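Local structure of proliferating cell nuclear antigen (Entamoeba histolytica, 3P91) at residues 9-14 / 91-96; 227-232 / 239-244. The protein probably acts as a sliding clamp that encircles DNA and raises the processivity of DNA polymerase delta during replication. One frame throughout, in Å; residues are numbered along the deposited sequence.

Interaction 1 (9-14 / 91-96)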
loop_
_atom_site.group_PDB
_atom_site.type_symbol
_atom_site.label_atom_id
_atom_site.label_comp_id
_atom_site.label_asym_id
_atom_site.label_seq_id
_atom_site.Cartn_x
_atom_site.Cartn_y
_atom_site.Cartn_z
ATOM N N ALA A 9 -0.648 10.112 34.536
ATOM C CA ALA A 9 0.379 9.161 34.135
ATOM C C ALA A 9 1.151 9.623 32.906
ATOM O O ALA A 9 0.555 10.012 31.906
ATOM C CB ALA A 9 -0.240 7.790 33.887
ATOM N N LYS A 10 2.478 9.586 32.985
ATOM C CA LYS A 10 3.297 9.806 31.804
ATOM C C LYS A 10 4.152 8.598 31.508
ATOM O O LYS A 10 4.895 8.133 32.363
ATOM C CB LYS A 10 4.198 11.026 31.950
ATOM C CG LYS A 10 5.045 11.274 30.710
ATOM C CD LYS A 10 5.909 12.493 30.895
ATOM C CE LYS A 10 6.894 12.251 32.016
ATOM N NZ LYS A 10 7.099 13.463 32.859
ATOM N N PHE A 11 4.060 8.109 30.279
ATOM C CA PHE A 11 4.781 6.914 29.900
ATOM C C PHE A 11 6.261 7.187 29.724
ATOM O O PHE A 11 6.661 8.289 29.368
ATOM C CB PHE A 11 4.198 6.337 28.617
ATOM C CG PHE A 11 2.852 5.722 28.801
ATOM C CD1 PHE A 11 2.727 4.363 29.036
ATOM C CD2 PHE A 11 1.710 6.500 28.764
ATOM C CE1 PHE A 11 1.483 3.787 29.215
ATOM C CE2 PHE A 11 0.464 5.932 28.943
ATOM C CZ PHE A 11 0.349 4.569 29.165
ATOM N N LYS A 12 7.074 6.176 29.995
ATOM C CA LYS A 12 8.475 6.226 29.621
ATOM C C LYS A 12 8.559 6.195 28.104
ATOM O O LYS A 12 9.280 6.988 27.499
ATOM C CB LYS A 12 9.244 5.053 30.235
ATOM C CG LYS A 12 9.585 5.273 31.698
ATOM C CD LYS A 12 10.194 4.053 32.344
ATOM C CE LYS A 12 10.703 4.377 33.736
ATOM N NZ LYS A 12 11.121 3.153 34.489
ATOM N N GLU A 13 7.797 5.292 27.493
ATOM C CA GLU A 13 7.761 5.161 26.036
ATOM C C GLU A 13 6.334 5.218 25.506
ATOM O O GLU A 13 5.485 4.435 25.920
ATOM C CB GLU A 13 8.409 3.845 25.594
ATOM C CG GLU A 13 9.896 3.727 25.910
ATOM C CD GLU A 13 10.752 4.753 25.175
ATOM O OE1 GLU A 13 11.835 5.094 25.694
ATOM O OE2 GLU A 13 10.354 5.213 24.080
ATOM N N ALA A 14 6.073 6.134 24.582
ATOM C CA ALA A 14 4.741 6.250 23.999
ATOM C C ALA A 14 4.378 5.030 23.148
ATOM O O ALA A 14 3.208 4.650 23.054
ATOM C CB ALA A 14 4.621 7.533 23.185
ATOM N N CYS A 91 7.196 11.052 21.102
ATOM C CA CYS A 91 6.588 12.058 21.971
ATOM C C CYS A 91 6.475 11.659 23.439
ATOM O O CYS A 91 6.714 10.509 23.807
ATOM C CB CYS A 91 5.202 12.424 21.445
ATOM S SG CYS A 91 3.894 11.325 22.036
ATOM N N GLY A 92 6.102 12.633 24.265
ATOM C CA GLY A 92 5.886 12.410 25.679
ATOM C C GLY A 92 4.406 12.258 25.939
ATOM O O GLY A 92 3.660 13.233 25.931
ATOM N N LEU A 93 3.975 11.026 26.171
ATOM C CA LEU A 93 2.554 10.747 26.271
ATOM C C LEU A 93 2.058 10.793 27.716
ATOM O O LEU A 93 2.577 10.101 28.591
ATOM C CB LEU A 93 2.231 9.399 25.625
ATOM C CG LEU A 93 0.760 9.001 25.682
ATOM C CD1 LEU A 93 -0.071 9.916 24.817
ATOM C CD2 LEU A 93 0.588 7.571 25.246
ATOM N N ILE A 94 1.042 11.614 27.950
ATOM C CA ILE A 94 0.494 11.784 29.278
ATOM C C ILE A 94 -0.997 11.531 29.258
ATOM O O ILE A 94 -1.695 11.911 28.320
ATOM C CB ILE A 94 0.758 13.198 29.814
ATOM C CG1 ILE A 94 2.257 13.475 29.846
ATOM C CG2 ILE A 94 0.181 13.362 31.209
ATOM C CD1 ILE A 94 2.590 14.932 29.927
ATOM N N LEU A 95 -1.470 10.871 30.306
ATOM C CA LEU A 95 -2.886 10.634 30.506
ATOM C C LEU A 95 -3.328 11.387 31.747
ATOM O O LEU A 95 -2.617 11.407 32.748
ATOM C CB LEU A 95 -3.144 9.147 30.699
ATOM C CG LEU A 95 -3.496 8.269 29.499
ATOM C CD1 LEU A 95 -2.819 8.712 28.219
ATOM C CD2 LEU A 95 -3.101 6.851 29.836
ATOM N N ASP A 96 -4.496 12.013 31.680
ATOM C CA ASP A 96 -5.042 12.710 32.829
ATOM C C ASP A 96 -6.533 12.458 32.923
ATOM O O ASP A 96 -7.227 12.430 31.906
ATOM C CB ASP A 96 -4.791 14.219 32.727
ATOM C CG ASP A 96 -3.405 14.630 33.218
ATOM O OD1 ASP A 96 -2.649 15.242 32.433
ATOM O OD2 ASP A 96 -3.079 14.373 34.395
#

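Interaction 2 (227-232 / 239-244)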
loop_
_atom_site.group_PDB
_atom_site.type_symbol
_atom_site.label_atom_id
_atom_site.label_comp_id
_atom_site.label_asym_id
_atom_site.label_seq_id
_atom_site.Cartn_x
_atom_site.Cartn_y
_atom_site.Cartn_z
ATOM N N ASN A 227 9.524 -12.090 21.499
ATOM C CA ASN A 227 9.062 -13.468 21.493
ATOM C C ASN A 227 7.631 -13.613 22.015
ATOM O O ASN A 227 7.135 -12.759 22.745
ATOM C CB ASN A 227 10.009 -14.335 22.323
ATOM C CG ASN A 227 11.373 -14.502 21.670
ATOM O OD1 ASN A 227 11.474 -14.743 20.471
ATOM N ND2 ASN A 227 12.427 -14.381 22.462
ATOM N N VAL A 228 6.967 -14.697 21.628
ATOM C CA VAL A 228 5.663 -15.036 22.187
ATOM C C VAL A 228 5.785 -16.314 23.001
ATOM O O VAL A 228 6.505 -17.229 22.608
ATOM C CB VAL A 228 4.595 -15.230 21.094
ATOM C CG1 VAL A 228 5.010 -16.315 20.127
ATOM C CG2 VAL A 228 3.242 -15.551 21.725
ATOM N N LYS A 229 5.098 -16.377 24.137
ATOM C CA LYS A 229 5.110 -17.587 24.940
ATOM C C LYS A 229 3.753 -18.280 24.975
ATOM O O LYS A 229 2.765 -17.720 25.444
ATOM C CB LYS A 229 5.602 -17.314 26.358
ATOM C CG LYS A 229 6.074 -18.571 27.063
ATOM C CD LYS A 229 6.495 -18.294 28.478
ATOM C CE LYS A 229 5.291 -18.065 29.356
ATOM N NZ LYS A 229 5.666 -18.066 30.795
ATOM N N LEU A 230 3.725 -19.511 24.476
ATOM C CA LEU A 230 2.520 -20.310 24.471
ATOM C C LEU A 230 2.637 -21.399 25.522
ATOM O O LEU A 230 3.507 -22.267 25.440
ATOM C CB LEU A 230 2.323 -20.960 23.110
ATOM C CG LEU A 230 2.317 -20.122 21.832
ATOM C CD1 LEU A 230 3.630 -19.385 21.635
ATOM C CD2 LEU A 230 2.053 -21.032 20.644
ATOM N N SER A 231 1.754 -21.354 26.508
ATOM C CA SER A 231 1.690 -22.393 27.517
ATOM C C SER A 231 0.604 -23.376 27.133
ATOM O O SER A 231 -0.574 -23.033 27.097
ATOM C CB SER A 231 1.410 -21.784 28.876
ATOM O OG SER A 231 2.498 -20.983 29.281
ATOM N N LEU A 232 1.016 -24.610 26.867
ATOM C CA LEU A 232 0.179 -25.595 26.194
ATOM C C LEU A 232 -0.294 -26.746 27.095
ATOM O O LEU A 232 0.507 -27.385 27.771
ATOM C CB LEU A 232 0.955 -26.150 24.996
ATOM C CG LEU A 232 0.249 -27.000 23.940
ATOM C CD1 LEU A 232 -1.008 -26.303 23.463
ATOM C CD2 LEU A 232 1.195 -27.255 22.779
ATOM N N ILE A 239 -2.282 -20.536 26.985
ATOM C CA ILE A 239 -1.922 -19.152 27.251
ATOM C C ILE A 239 -0.988 -18.653 26.164
ATOM O O ILE A 239 -0.007 -19.310 25.818
ATOM C CB ILE A 239 -1.182 -18.990 28.585
ATOM C CG1 ILE A 239 -1.809 -19.857 29.661
ATOM C CG2 ILE A 239 -1.175 -17.534 29.029
ATOM C CD1 ILE A 239 -1.018 -19.849 30.921
ATOM N N MET A 240 -1.297 -17.485 25.620
ATOM C CA MET A 240 -0.377 -16.818 24.716
ATOM C C MET A 240 0.025 -15.514 25.381
ATOM O O MET A 240 -0.791 -14.616 25.527
ATOM C CB MET A 240 -1.040 -16.564 23.362
ATOM C CG MET A 240 -0.082 -16.163 22.255
ATOM S SD MET A 240 -0.943 -15.827 20.701
ATOM C CE MET A 240 -1.604 -17.444 20.334
ATOM N N GLU A 241 1.281 -15.428 25.802
ATOM C CA GLU A 241 1.758 -14.283 26.565
ATOM C C GLU A 241 2.743 -13.397 25.809
ATOM O O GLU A 241 3.722 -13.872 25.244
ATOM C CB GLU A 241 2.420 -14.755 27.852
ATOM C CG GLU A 241 3.242 -13.671 28.522
ATOM C CD GLU A 241 4.098 -14.204 29.649
ATOM O OE1 GLU A 241 5.268 -13.785 29.756
ATOM O OE2 GLU A 241 3.601 -15.041 30.428
ATOM N N PHE A 242 2.479 -12.098 25.820
ATOM C CA PHE A 242 3.412 -11.119 25.294
ATOM C C PHE A 242 3.923 -10.228 26.425
ATOM O O PHE A 242 3.273 -9.254 26.805
ATOM C CB PHE A 242 2.741 -10.276 24.212
ATOM C CG PHE A 242 2.284 -11.070 23.035
ATOM C CD1 PHE A 242 3.116 -11.259 21.945
ATOM C CD2 PHE A 242 1.028 -11.650 23.021
ATOM C CE1 PHE A 242 2.702 -12.008 20.861
ATOM C CE2 PHE A 242 0.608 -12.394 21.936
ATOM C CZ PHE A 242 1.445 -12.574 20.859
ATOM N N LYS A 243 5.088 -10.573 26.962
ATOM C CA LYS A 243 5.683 -9.808 28.049
ATOM C C LYS A 243 6.660 -8.742 27.556
ATOM O O LYS A 243 7.719 -9.059 27.016
ATOM C CB LYS A 243 6.377 -10.741 29.040
ATOM C CG LYS A 243 7.225 -10.012 30.066
ATOM C CD LYS A 243 7.602 -10.936 31.207
ATOM C CE LYS A 243 8.411 -12.120 30.721
ATOM N NZ LYS A 243 9.742 -11.693 30.205
ATOM N N GLY A 244 6.290 -7.480 27.751
ATOM C CA GLY A 244 7.142 -6.361 27.391
ATOM C C GLY A 244 8.011 -5.915 28.553
ATOM O O GLY A 244 8.194 -6.652 29.525
HETATM O O HOH W 1 6.361 -12.959 25.824
#

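Interaction 1 (9-14 / 91-96)
Phe11 on strand 9-11 lies against Leu93 and Leu95 of strand 92-96; the two strands run antiparallel as inner neighbours of a five-stranded sheet in the N-terminal domain of a DNA-clamp fold. The pair is a worked example of how a sheet sets an apolar cluster on one face and a lysine packed against an isoleucine on the other. On the apolar face, the Phe11 ring and the Leu93 side chain leave their strands side by side and point the same way, with Leu93 CD2 3.8 Å from Phe11 CD2. The Leu95 side chain runs obliquely to that of Phe11 and brings CD2 to the ring edge, near its plane, 3.8 Å from Phe11 CE2. Phe17 of helix 14-25 stacks with the ring, and Phe62 of the adjoining strand 62-66 meets it with planes at about 45°. Past the turn after Phe11, Ala14 directs its CB back toward the second strand, 3.9 Å from Leu93 CB and 4.0 Å from Cys91 SG.

Lys10 and Ile94 occupy the other face. Lys10 CG, anti to its backbone N (chi1 -179°), rests 3.7 Å from Ile94 CG1, while the ammonium group leads away to a salt bridge with Glu64 on strand 62-66. The aliphatic part of the lysine thus packs on one neighbouring strand and its charge is met on another.

Ala9 and Leu95 form a hydrogen-bonded pair, linked in both directions. Phe11 N donates to Leu93 O at 3.0 Å, nearly in line with the carbonyl. That same oxygen also receives a CA-H contact from Lys10 and lies in the plane of the Phe11 ring, 3.7 Å from the edge atom CD2.

Interaction 2 (227-232 / 239-244)
Lys229 pairs with Glu241 and Ser231 with Ile239 through two backbone hydrogen bonds each, and between them Leu230 faces Met240 as a non-hydrogen-bonded pair, the strand axes approaching to 4.6 Å at 158°. On the face that carries Leu230 and Met240, Val228 makes the main contact. Its CG2, anti to the backbone N, touches two partners: Met240 CG is only 3.4 Å from it, a tight approach, and the Phe242 ring receives it over one face in a CH-pi contact. CG2 stands 4.0 Å from the ring centroid, 29° off the normal. Phe148 of helix 145-158 touches Val228, Leu230 and Met240.

The opposite face is more polar. Lys229 and Glu241 run side by side in the same direction, and their charges meet in a long salt bridge, Lys229 NZ to Glu241 OE2 at 3.7 Å; the pairing is probably a weak one. Farther along, Ile239 CD1 packs 3.7 Å from Ser231 CB. At the other end, where the strands diverge, a water donates to Asn227 O and Glu241 O and accepts from Lys243 N, bridging the main chains. The whole is a beta hairpin with one side against a helix, characteristic of the PCNA clamp fold, in which sheets form the outer layer and helices the inner wall of the ring.

Interaction 1 precedes interaction 2 along the chain, and their centres lie 26 Å apart, with nearest atoms about 10 Å from each other, so the two are not in direct contact. They belong to different sheets and different family domains. Interaction 1 joins inner strands of the N-terminal sheet, whose outermost strand 114-121 corresponds to the edge used between subunits in other PCNA rings. Interaction 2 lies in the long sheet that crosses the middle of the subunit: strand 238-244 is followed there by 247-253, which pairs with 52-57 of the N-terminal domain. One contact therefore builds a domain's own sheet, the other the continuous sheet uniting both domains.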